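Local coordinates for D-alanyl transferase DltD (Enterococcus faecium TX0133A04, PDB 6PFX), which probably takes part in the D-alanylation of lipoteichoic acid during cell-wall biogenesis at the membrane of this Gram-positive bacterium, at residues F272-Q276 with K317-L322; Y83-R87 with L277-L282; P138-Y142 with D379-S383; K96-I102 with N287-I293. One frame throughout, in Å; residues are numbered along the deposited sequence.

Contact 1. Residues F272-Q276 with K317-L322; sequences FSDFQ and KIKFQL
The amide of Q321 reaches from helix K317-L322 to F272-Q276 and spends both hydrogens of NE2 there. One bond runs from NE2 to F272 O, 3.0 Å long and nearly straight at 173°. The other goes from NE2 to Q276 OE1, also 3.0 Å, in the carbonyl plane on a lone pair. Reach comes from the torsions: Q321 CG lies anti to the backbone N (chi1 -174°) and the chain stays extended beyond it. F272 O also accepts the helical bond from Q276 N, the two donors arriving from opposite faces of its plane. W386 NE1 binds Q321 OE1 and Q325 OE1 takes Q276 NE2, so both amides have their flips fixed.

Beside this polar pair the packing is close. The straight chain of K317 lies over one face of F272, with CE 3.7 Å above the ring centre; K317 NZ makes a cation-pi contact 4.2 Å from the centroid, while its hydrogen bonds go to the carbonyls of W386, R267 and Q389. I318 CD1 sits between the phenylalanines, 3.7 Å from F272 CD1 and 3.6 Å from F275 CD2. L322 CD2 meets F275 at the ring edge, 3.8 Å from CE2.

On the looser side K319 and F320 take no part in the contact and are partly exposed; K319 forms a salt bridge with D332. With axes 11.6 Å apart and 28° from parallel, long side chains must span the gap, an arrangement of neighbouring helices on one face of the parallel sheet in an SGNH-type alpha/beta/alpha fold.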
# COMPACT_ATOMS: atom_id res chain seq x y z
N PHE A 272 1.70 -10.61 -7.37
CA PHE A 272 2.37 -11.39 -6.34
C PHE A 272 3.87 -11.20 -6.43
O PHE A 272 4.57 -11.17 -5.41
CB PHE A 272 2.01 -12.87 -6.46
CG PHE A 272 0.62 -13.19 -6.00
CD1 PHE A 272 0.31 -13.28 -4.66
CD2 PHE A 272 -0.39 -13.35 -6.92
CE1 PHE A 272 -0.96 -13.54 -4.24
CE2 PHE A 272 -1.67 -13.61 -6.51
CZ PHE A 272 -1.96 -13.71 -5.16
N SER A 273 4.39 -11.09 -7.65
CA SER A 273 5.82 -10.88 -7.85
C SER A 273 6.22 -9.41 -7.67
O SER A 273 7.30 -9.13 -7.14
CB SER A 273 6.23 -11.47 -9.19
OG SER A 273 5.99 -12.88 -9.20
N ASP A 274 5.36 -8.46 -8.07
CA ASP A 274 5.60 -7.07 -7.71
C ASP A 274 5.64 -6.91 -6.19
O ASP A 274 6.48 -6.18 -5.65
CB ASP A 274 4.53 -6.14 -8.30
CG ASP A 274 4.55 -6.07 -9.83
OD1 ASP A 274 5.45 -6.64 -10.48
OD2 ASP A 274 3.63 -5.44 -10.39
N PHE A 275 4.73 -7.60 -5.48
CA PHE A 275 4.72 -7.58 -4.02
C PHE A 275 6.00 -8.16 -3.46
O PHE A 275 6.51 -7.67 -2.44
CB PHE A 275 3.48 -8.37 -3.52
CG PHE A 275 3.29 -8.30 -2.03
CD1 PHE A 275 2.96 -7.11 -1.44
CD2 PHE A 275 3.41 -9.42 -1.23
CE1 PHE A 275 2.80 -7.02 -0.09
CE2 PHE A 275 3.24 -9.33 0.15
CZ PHE A 275 2.94 -8.12 0.71
N GLN A 276 6.58 -9.16 -4.13
CA GLN A 276 7.85 -9.70 -3.69
C GLN A 276 8.95 -8.65 -3.68
O GLN A 276 9.87 -8.72 -2.85
CB GLN A 276 8.26 -10.90 -4.54
CG GLN A 276 9.52 -11.58 -4.03
CD GLN A 276 9.43 -12.16 -2.62
OE1 GLN A 276 8.35 -12.43 -2.08
NE2 GLN A 276 10.59 -12.38 -2.03
N LYS A 317 -2.84 -17.50 0.07
CA LYS A 317 -1.67 -17.41 -0.80
C LYS A 317 -0.74 -16.29 -0.34
O LYS A 317 0.49 -16.48 -0.26
CB LYS A 317 -2.11 -17.20 -2.25
CG LYS A 317 -0.96 -17.18 -3.23
CD LYS A 317 -1.44 -17.30 -4.68
CE LYS A 317 -0.29 -17.12 -5.66
NZ LYS A 317 -0.74 -17.41 -7.07
N ILE A 318 -1.29 -15.11 -0.03
CA ILE A 318 -0.42 -14.00 0.38
C ILE A 318 0.20 -14.27 1.74
O ILE A 318 1.36 -13.91 1.98
CB ILE A 318 -1.15 -12.65 0.28
CG1 ILE A 318 -0.15 -11.52 0.01
CG2 ILE A 318 -1.97 -12.37 1.50
CD1 ILE A 318 0.51 -11.62 -1.35
N LYS A 319 -0.53 -14.94 2.64
CA LYS A 319 0.01 -15.30 3.94
C LYS A 319 1.10 -16.36 3.83
O LYS A 319 2.09 -16.30 4.58
CB LYS A 319 -1.11 -15.69 4.91
CG LYS A 319 -1.97 -14.48 5.28
CD LYS A 319 -2.84 -14.72 6.51
CE LYS A 319 -3.59 -16.02 6.46
NZ LYS A 319 -4.59 -16.07 7.57
N PHE A 320 0.98 -17.29 2.88
CA PHE A 320 2.09 -18.21 2.63
C PHE A 320 3.33 -17.44 2.19
O PHE A 320 4.44 -17.69 2.69
CB PHE A 320 1.68 -19.23 1.58
CG PHE A 320 2.77 -20.20 1.23
CD1 PHE A 320 3.67 -19.92 0.22
CD2 PHE A 320 2.89 -21.39 1.92
CE1 PHE A 320 4.68 -20.83 -0.10
CE2 PHE A 320 3.88 -22.29 1.61
CZ PHE A 320 4.79 -22.00 0.61
N GLN A 321 3.17 -16.47 1.29
CA GLN A 321 4.32 -15.72 0.81
C GLN A 321 4.96 -14.94 1.95
O GLN A 321 6.20 -14.86 2.06
CB GLN A 321 3.89 -14.76 -0.31
CG GLN A 321 5.05 -14.00 -1.01
CD GLN A 321 4.59 -13.30 -2.28
OE1 GLN A 321 3.45 -13.51 -2.73
NE2 GLN A 321 5.44 -12.45 -2.86
N LEU A 322 4.13 -14.37 2.83
CA LEU A 322 4.62 -13.59 3.96
C LEU A 322 5.27 -14.50 5.00
O LEU A 322 6.45 -14.33 5.33
CB LEU A 322 3.45 -12.79 4.54
CG LEU A 322 2.98 -11.61 3.69
CD1 LEU A 322 1.67 -11.03 4.16
CD2 LEU A 322 4.03 -10.50 3.67

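Contact 2. Residues Y83-R87 with L277-L282; sequences YMMMR and LVLDQL
Y83-R87 and L277-L282 run nearly parallel, their axes 18° apart and 9.5 Å from each other, with the backbones closest where Y83 meets V278. They belong to helices 79-89 and 271-284, which lead into the adjacent parallel strands 97-101 and 288-293 of the alpha/beta sandwich.

Y83 CG stands anti to the backbone N (chi1 176°), which swings the ring across to L277. There L277 CB lies over one face, 3.5 Å above the ring plane and toward the rim, while R87 CB of its own helix covers the opposite face. Further along, Y83 CE1 meets Q281 CB at 3.7 Å, the ring and the glutamine amide being almost perpendicular.

Nearer the sheet the contact is apolar: the extended M86 chain ends in CE, 3.6 Å from V278 CG1, with L282 CD2 next to it. R87 bends at chi2 and passes its CD 3.5 Å from Q281 OE1, and its guanidinium plane is close to parallel with that amide. R87 NH1 also forms a salt bridge with D140, and NH2 donates to S132 OG.

No direct hydrogen bond joins the two segments; waters do it instead, one linking Q281 NE2 to M86 O. Y83 OH donates to another, 2.8 Å away, that in turn gives its hydrogens to D280 OD1 and Q281 OE1, while the same Y83 OH accepts from R87 NH1 at 2.7 Å, in the guanidinium plane.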
# COMPACT_ATOMS: atom_id res chain seq x y z
N TYR A 83 7.18 -0.09 -4.02
CA TYR A 83 8.58 -0.48 -4.02
C TYR A 83 9.49 0.67 -4.43
O TYR A 83 10.55 0.87 -3.83
CB TYR A 83 8.83 -1.65 -4.98
CG TYR A 83 10.30 -2.02 -5.09
CD1 TYR A 83 10.90 -2.80 -4.11
CD2 TYR A 83 11.09 -1.59 -6.15
CE1 TYR A 83 12.24 -3.15 -4.18
CE2 TYR A 83 12.44 -1.94 -6.23
CZ TYR A 83 13.01 -2.72 -5.24
OH TYR A 83 14.35 -3.08 -5.29
N MET A 84 9.11 1.42 -5.47
CA MET A 84 9.95 2.52 -5.93
C MET A 84 10.05 3.60 -4.86
O MET A 84 11.10 4.24 -4.70
CB MET A 84 9.39 3.14 -7.21
CG MET A 84 9.29 2.20 -8.37
SD MET A 84 10.84 1.40 -8.73
CE MET A 84 11.95 2.81 -8.75
N MET A 85 8.96 3.84 -4.13
CA MET A 85 9.03 4.77 -3.01
C MET A 85 10.01 4.26 -1.95
O MET A 85 10.87 5.01 -1.48
CB MET A 85 7.65 4.95 -2.39
CG MET A 85 6.63 5.53 -3.33
SD MET A 85 5.03 5.76 -2.53
CE MET A 85 3.96 5.60 -3.96
N MET A 86 9.90 2.99 -1.58
CA MET A 86 10.74 2.44 -0.53
C MET A 86 12.21 2.48 -0.93
O MET A 86 13.07 2.89 -0.14
CB MET A 86 10.35 0.99 -0.26
CG MET A 86 9.01 0.82 0.37
SD MET A 86 8.69 -0.95 0.58
CE MET A 86 7.02 -0.86 1.18
N ARG A 87 12.51 2.00 -2.14
CA ARG A 87 13.88 1.92 -2.62
C ARG A 87 14.52 3.30 -2.72
O ARG A 87 15.70 3.48 -2.40
CB ARG A 87 13.90 1.22 -3.99
CG ARG A 87 15.29 1.01 -4.60
CD ARG A 87 16.00 -0.15 -3.91
NE ARG A 87 17.37 -0.35 -4.38
CZ ARG A 87 17.81 -1.40 -5.07
NH1 ARG A 87 17.00 -2.40 -5.41
NH2 ARG A 87 19.10 -1.45 -5.42
N LEU A 277 8.90 -7.68 -4.60
CA LEU A 277 9.86 -6.58 -4.56
C LEU A 277 9.76 -5.82 -3.25
O LEU A 277 10.77 -5.51 -2.61
CB LEU A 277 9.61 -5.62 -5.72
CG LEU A 277 9.93 -6.11 -7.12
CD1 LEU A 277 9.46 -5.11 -8.16
CD2 LEU A 277 11.44 -6.25 -7.24
N VAL A 278 8.53 -5.49 -2.83
CA VAL A 278 8.31 -4.84 -1.54
C VAL A 278 8.93 -5.65 -0.41
O VAL A 278 9.62 -5.10 0.45
CB VAL A 278 6.80 -4.63 -1.33
CG1 VAL A 278 6.51 -4.22 0.08
CG2 VAL A 278 6.25 -3.62 -2.35
N LEU A 279 8.65 -6.96 -0.37
CA LEU A 279 9.20 -7.81 0.69
C LEU A 279 10.72 -7.84 0.67
O LEU A 279 11.37 -7.82 1.72
CB LEU A 279 8.62 -9.21 0.54
CG LEU A 279 7.10 -9.33 0.65
CD1 LEU A 279 6.69 -10.81 0.72
CD2 LEU A 279 6.59 -8.56 1.86
N ASP A 280 11.31 -7.90 -0.53
CA ASP A 280 12.76 -7.88 -0.67
C ASP A 280 13.33 -6.64 0.00
O ASP A 280 14.29 -6.73 0.78
CB ASP A 280 13.07 -7.93 -2.16
CG ASP A 280 14.54 -8.17 -2.47
OD1 ASP A 280 15.30 -7.18 -2.54
OD2 ASP A 280 14.92 -9.35 -2.69
N GLN A 281 12.75 -5.47 -0.28
CA GLN A 281 13.29 -4.24 0.27
C GLN A 281 13.01 -4.11 1.76
O GLN A 281 13.87 -3.64 2.51
CB GLN A 281 12.76 -3.04 -0.52
CG GLN A 281 13.44 -1.72 -0.19
CD GLN A 281 14.89 -1.65 -0.65
OE1 GLN A 281 15.34 -2.47 -1.44
NE2 GLN A 281 15.62 -0.66 -0.15
N LEU A 282 11.82 -4.52 2.22
CA LEU A 282 11.52 -4.48 3.64
C LEU A 282 12.50 -5.35 4.41
O LEU A 282 13.01 -4.95 5.46
CB LEU A 282 10.09 -4.94 3.89
CG LEU A 282 9.05 -3.94 3.41
CD1 LEU A 282 7.70 -4.65 3.36
CD2 LEU A 282 8.93 -2.76 4.30
O HOH W 1 15.18 -4.64 -3.15
O HOH W 2 14.45 1.68 1.52

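Contact 3. Residues P138-Y142 with D379-S383; sequences PADRY and DAFFS
F382 and Y142 face each other with planes 26° apart but displaced, so that the rings barely overlap, their centroids 5.1 Å apart. What covers the tyrosine is one corner of the phenylalanine: F382 CD1 stands 3.5 Å above the Y142 ring plane, toward its rim. In return Y142 CB lies over a face of F382 as a CH-pi contact. The torsions place the two rings. Y142 has CG anti to its own N (chi1 176°), carrying the ring past F382, whereas F382 has CG anti to the carbonyl carbon (chi1 -68°), which turns its ring back against the first turn of helix 138-147. The far end, F382 CZ, touches A139 CA at 3.6 Å and A139 CB at 3.8 Å. Y142 OH reaches beyond the pair to D274 OD1.

At the exposed margin P138 and D379 cross at about a right angle, and P138 CG comes 3.3 Å from D379 OD2. A water bridges the other carboxylate oxygen: it accepts from A139 N and donates to D379 OD1, 3.1 Å in each case. Behind F382 the chain turns, S383 OG giving its hydrogen to A380 O at 2.7 Å and capping W386 N of helix 384-388.

The chemistry is therefore mostly dispersion between rings and alkyl groups, with one water-mediated link: A139 N, in the first turn of its helix, reaches D379 OD1 only through that water and may slightly favour its negative charge.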
# COMPACT_ATOMS: atom_id res chain seq x y z
N PRO A 138 18.28 -10.85 -8.05
CA PRO A 138 17.07 -11.26 -8.76
C PRO A 138 15.97 -10.22 -8.70
O PRO A 138 15.23 -10.06 -9.68
CB PRO A 138 16.69 -12.59 -8.08
CG PRO A 138 18.03 -13.11 -7.56
CD PRO A 138 18.75 -11.87 -7.09
N ALA A 139 15.86 -9.48 -7.59
CA ALA A 139 14.88 -8.39 -7.52
C ALA A 139 15.13 -7.36 -8.62
O ALA A 139 14.18 -6.92 -9.29
CB ALA A 139 14.93 -7.72 -6.15
N ASP A 140 16.39 -6.98 -8.83
CA ASP A 140 16.71 -5.99 -9.85
C ASP A 140 16.37 -6.51 -11.24
O ASP A 140 15.88 -5.75 -12.09
CB ASP A 140 18.20 -5.64 -9.79
CG ASP A 140 18.62 -5.02 -8.47
OD1 ASP A 140 17.91 -4.13 -7.96
OD2 ASP A 140 19.70 -5.40 -7.95
N ARG A 141 16.63 -7.80 -11.49
CA ARG A 141 16.34 -8.38 -12.79
C ARG A 141 14.84 -8.41 -13.03
O ARG A 141 14.38 -8.11 -14.14
CB ARG A 141 16.93 -9.78 -12.90
CG ARG A 141 18.45 -9.82 -12.77
CD ARG A 141 18.97 -11.24 -13.02
NE ARG A 141 18.93 -11.57 -14.44
CZ ARG A 141 19.26 -12.75 -14.94
NH1 ARG A 141 19.65 -13.73 -14.14
NH2 ARG A 141 19.20 -12.96 -16.25
N TYR A 142 14.07 -8.74 -12.00
CA TYR A 142 12.62 -8.78 -12.13
C TYR A 142 12.08 -7.39 -12.41
O TYR A 142 11.25 -7.19 -13.31
CB TYR A 142 11.97 -9.38 -10.88
CG TYR A 142 10.48 -9.32 -10.96
CD1 TYR A 142 9.76 -10.25 -11.71
CD2 TYR A 142 9.77 -8.32 -10.31
CE1 TYR A 142 8.39 -10.18 -11.81
CE2 TYR A 142 8.39 -8.24 -10.40
CZ TYR A 142 7.71 -9.18 -11.15
OH TYR A 142 6.34 -9.14 -11.27
N ASP A 379 13.63 -16.04 -3.84
CA ASP A 379 13.44 -15.43 -5.15
C ASP A 379 12.46 -16.21 -6.03
O ASP A 379 12.03 -15.67 -7.05
CB ASP A 379 14.81 -15.25 -5.80
CG ASP A 379 15.70 -14.27 -5.05
OD1 ASP A 379 15.22 -13.20 -4.64
OD2 ASP A 379 16.90 -14.57 -4.88
N ALA A 380 12.08 -17.44 -5.66
CA ALA A 380 11.03 -18.13 -6.39
C ALA A 380 9.76 -17.30 -6.47
O ALA A 380 8.92 -17.53 -7.36
CB ALA A 380 10.69 -19.47 -5.73
N PHE A 381 9.54 -16.39 -5.52
CA PHE A 381 8.29 -15.63 -5.54
C PHE A 381 8.25 -14.60 -6.68
O PHE A 381 7.20 -14.00 -6.90
CB PHE A 381 8.06 -14.98 -4.17
CG PHE A 381 7.67 -15.96 -3.09
CD1 PHE A 381 6.44 -16.61 -3.13
CD2 PHE A 381 8.51 -16.20 -2.01
CE1 PHE A 381 6.09 -17.49 -2.14
CE2 PHE A 381 8.16 -17.10 -1.02
CZ PHE A 381 6.94 -17.72 -1.07
N PHE A 382 9.35 -14.41 -7.42
CA PHE A 382 9.36 -13.62 -8.65
C PHE A 382 8.87 -14.40 -9.87
O PHE A 382 8.62 -13.80 -10.92
CB PHE A 382 10.77 -13.04 -8.92
CG PHE A 382 11.20 -12.00 -7.93
CD1 PHE A 382 10.44 -10.85 -7.72
CD2 PHE A 382 12.38 -12.15 -7.22
CE1 PHE A 382 10.84 -9.89 -6.79
CE2 PHE A 382 12.78 -11.20 -6.30
CZ PHE A 382 12.00 -10.06 -6.08
N SER A 383 8.71 -15.72 -9.74
CA SER A 383 8.48 -16.59 -10.88
C SER A 383 7.03 -16.58 -11.33
O SER A 383 6.11 -16.35 -10.54
CB SER A 383 8.85 -18.04 -10.56
OG SER A 383 7.92 -18.63 -9.66
O HOH W 3 16.54 -10.36 -4.69

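Contact 4. Residues K96-I102 with N287-I293; sequences KKVVFII and NEVLFII
V98 and F100 exchange backbone hydrogen bonds with E288, L290 and I292 in parallel register: V98 N to E288 O, L290 N to V98 O, F100 N to L290 O and I292 N to F100 O, continued by I102 N to I292 O, all 2.9 to 3.0 Å. At the start of the pair, N287 ND2 takes over, donating to K96 O at 2.9 Å and also binding M93 O, while the E288 N bond to K96 O is long and weak.

Side chains divide between the two faces. On one, F291 CD1 packs on F100 CB at 3.7 Å; the rings stand oblique, planes 52° apart. V289 CG1 covers a face of F291, 3.5 Å above its plane, and I102 CD1 approaches F291 CD1 at 3.8 Å. F291 is brought there by chi1 -65°, with CG anti to the carbonyl carbon. On the other face, I101 and I292 lie side by side and press together, CD1 to CD1 only 3.3 Å, tighter than usual van der Waals contact; V99 CG1 touches I292 CD1 at 3.8 Å.

Farther out, V278 and L279 of helix 271-284 and L322 of helix 308-323 cover the phenylalanine face, and strands 39-43 and 330-332 extend the sheet on either side. At the N-terminal ends of the strands K97 forms a salt bridge with E367, and E288 OE1 takes both R329 and S373 OG.

The chemistry is that of a central strand pair in an alpha/beta/alpha sandwich: main-chain polarity is met almost throughout, yet I102 O is buried without a partner where the strands end.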
# COMPACT_ATOMS: atom_id res chain seq x y z
N LYS A 96 12.99 0.99 10.36
CA LYS A 96 11.71 1.56 10.76
C LYS A 96 10.61 0.51 10.85
O LYS A 96 10.61 -0.52 10.16
CB LYS A 96 11.29 2.65 9.77
CG LYS A 96 12.19 3.89 9.81
CD LYS A 96 11.65 5.02 8.96
CE LYS A 96 10.49 5.73 9.63
NZ LYS A 96 10.82 6.73 10.69
N LYS A 97 9.66 0.78 11.73
CA LYS A 97 8.38 0.09 11.67
C LYS A 97 7.55 0.62 10.49
O LYS A 97 7.62 1.79 10.13
CB LYS A 97 7.62 0.27 12.98
CG LYS A 97 8.26 -0.51 14.13
CD LYS A 97 7.42 -0.36 15.38
CE LYS A 97 7.97 -1.14 16.54
NZ LYS A 97 9.30 -0.60 16.92
N VAL A 98 6.77 -0.30 9.91
CA VAL A 98 5.99 -0.06 8.70
C VAL A 98 4.60 -0.67 8.87
O VAL A 98 4.45 -1.76 9.41
CB VAL A 98 6.67 -0.71 7.48
CG1 VAL A 98 5.86 -0.49 6.21
CG2 VAL A 98 8.10 -0.19 7.32
N VAL A 99 3.58 0.03 8.38
CA VAL A 99 2.24 -0.51 8.24
C VAL A 99 1.95 -0.55 6.75
O VAL A 99 2.16 0.44 6.04
CB VAL A 99 1.20 0.36 8.96
CG1 VAL A 99 -0.23 -0.19 8.82
CG2 VAL A 99 1.52 0.44 10.42
N PHE A 100 1.48 -1.70 6.27
CA PHE A 100 1.24 -1.91 4.85
C PHE A 100 -0.13 -2.53 4.67
O PHE A 100 -0.37 -3.64 5.15
CB PHE A 100 2.33 -2.82 4.26
CG PHE A 100 2.36 -2.87 2.74
CD1 PHE A 100 1.36 -3.51 2.05
CD2 PHE A 100 3.39 -2.28 2.01
CE1 PHE A 100 1.39 -3.57 0.66
CE2 PHE A 100 3.42 -2.33 0.62
CZ PHE A 100 2.42 -2.98 -0.04
N ILE A 101 -1.02 -1.86 3.94
CA ILE A 101 -2.36 -2.37 3.66
C ILE A 101 -2.33 -3.05 2.30
O ILE A 101 -2.07 -2.39 1.28
CB ILE A 101 -3.40 -1.24 3.67
CG1 ILE A 101 -3.23 -0.28 4.85
CG2 ILE A 101 -4.80 -1.83 3.65
CD1 ILE A 101 -3.40 -0.89 6.16
N ILE A 102 -2.60 -4.36 2.27
CA ILE A 102 -2.60 -5.17 1.05
C ILE A 102 -4.02 -5.20 0.50
O ILE A 102 -4.90 -5.81 1.11
CB ILE A 102 -2.16 -6.61 1.36
CG1 ILE A 102 -0.80 -6.66 2.04
CG2 ILE A 102 -2.13 -7.46 0.08
CD1 ILE A 102 -0.41 -8.06 2.51
N ASN A 287 13.11 -3.82 8.25
CA ASN A 287 11.87 -3.23 8.72
C ASN A 287 11.05 -4.28 9.46
O ASN A 287 10.95 -5.42 9.02
CB ASN A 287 11.03 -2.74 7.54
CG ASN A 287 11.63 -1.57 6.83
OD1 ASN A 287 11.85 -1.60 5.62
ND2 ASN A 287 11.93 -0.52 7.58
N GLU A 288 10.43 -3.88 10.55
CA GLU A 288 9.36 -4.66 11.15
C GLU A 288 8.05 -4.13 10.57
O GLU A 288 7.87 -2.91 10.48
CB GLU A 288 9.35 -4.52 12.67
CG GLU A 288 10.57 -5.18 13.35
CD GLU A 288 10.48 -6.71 13.39
OE1 GLU A 288 9.42 -7.30 13.09
OE2 GLU A 288 11.50 -7.35 13.73
N VAL A 289 7.18 -5.03 10.13
CA VAL A 289 6.02 -4.63 9.35
C VAL A 289 4.77 -5.26 9.94
O VAL A 289 4.78 -6.43 10.34
CB VAL A 289 6.14 -5.05 7.86
CG1 VAL A 289 5.07 -4.37 7.00
CG2 VAL A 289 7.52 -4.80 7.31
N LEU A 290 3.69 -4.48 9.98
CA LEU A 290 2.33 -4.99 10.18
C LEU A 290 1.60 -4.91 8.85
O LEU A 290 1.41 -3.81 8.30
CB LEU A 290 1.58 -4.18 11.25
CG LEU A 290 0.07 -4.47 11.39
CD1 LEU A 290 -0.21 -5.90 11.86
CD2 LEU A 290 -0.62 -3.46 12.33
N PHE A 291 1.21 -6.06 8.32
CA PHE A 291 0.40 -6.14 7.11
C PHE A 291 -1.07 -6.27 7.51
O PHE A 291 -1.40 -6.97 8.47
CB PHE A 291 0.79 -7.34 6.24
CG PHE A 291 2.19 -7.24 5.68
CD1 PHE A 291 2.43 -6.55 4.51
CD2 PHE A 291 3.26 -7.83 6.34
CE1 PHE A 291 3.72 -6.45 3.98
CE2 PHE A 291 4.56 -7.72 5.82
CZ PHE A 291 4.78 -7.04 4.64
N ILE A 292 -1.94 -5.56 6.78
CA ILE A 292 -3.39 -5.57 7.00
C ILE A 292 -4.05 -6.01 5.70
O ILE A 292 -3.77 -5.45 4.64
CB ILE A 292 -3.90 -4.19 7.45
CG1 ILE A 292 -3.15 -3.77 8.73
CG2 ILE A 292 -5.43 -4.19 7.63
CD1 ILE A 292 -3.34 -2.33 9.16
N ILE A 293 -4.94 -7.01 5.80
CA ILE A 293 -5.68 -7.54 4.65
C ILE A 293 -7.15 -7.27 4.90
O ILE A 293 -7.75 -7.90 5.79
CB ILE A 293 -5.49 -9.04 4.49
CG1 ILE A 293 -4.01 -9.41 4.47
CG2 ILE A 293 -6.13 -9.47 3.18
CD1 ILE A 293 -3.70 -10.90 4.40

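Contacts 1, 2 and 4 form one core. Helix 271-284 serves contacts 1 and 2, which meet where L322 CD2 touches L279 CD2 at 3.7 Å. Both pack on contact 4: F275 CZ lies 3.8 Å from F291 CE1, and V278 CG1 3.7 Å from F100 CE2. Contact 3 joins contact 1 through D274 OD1 and Y142 OH, 2.8 Å apart, and contact 2 through the salt bridge R87 NH1 to D140 OD1, 3.2 Å, but stays about 12 Å from contact 4 at the nearest atoms. Elsewhere, S46, H348 and D345 may form a Ser-His-Asp triad, as in other SGNH-type enzymes. A glycerol, probably from the crystallisation liquor, lies about 6 Å from the L290 side chain.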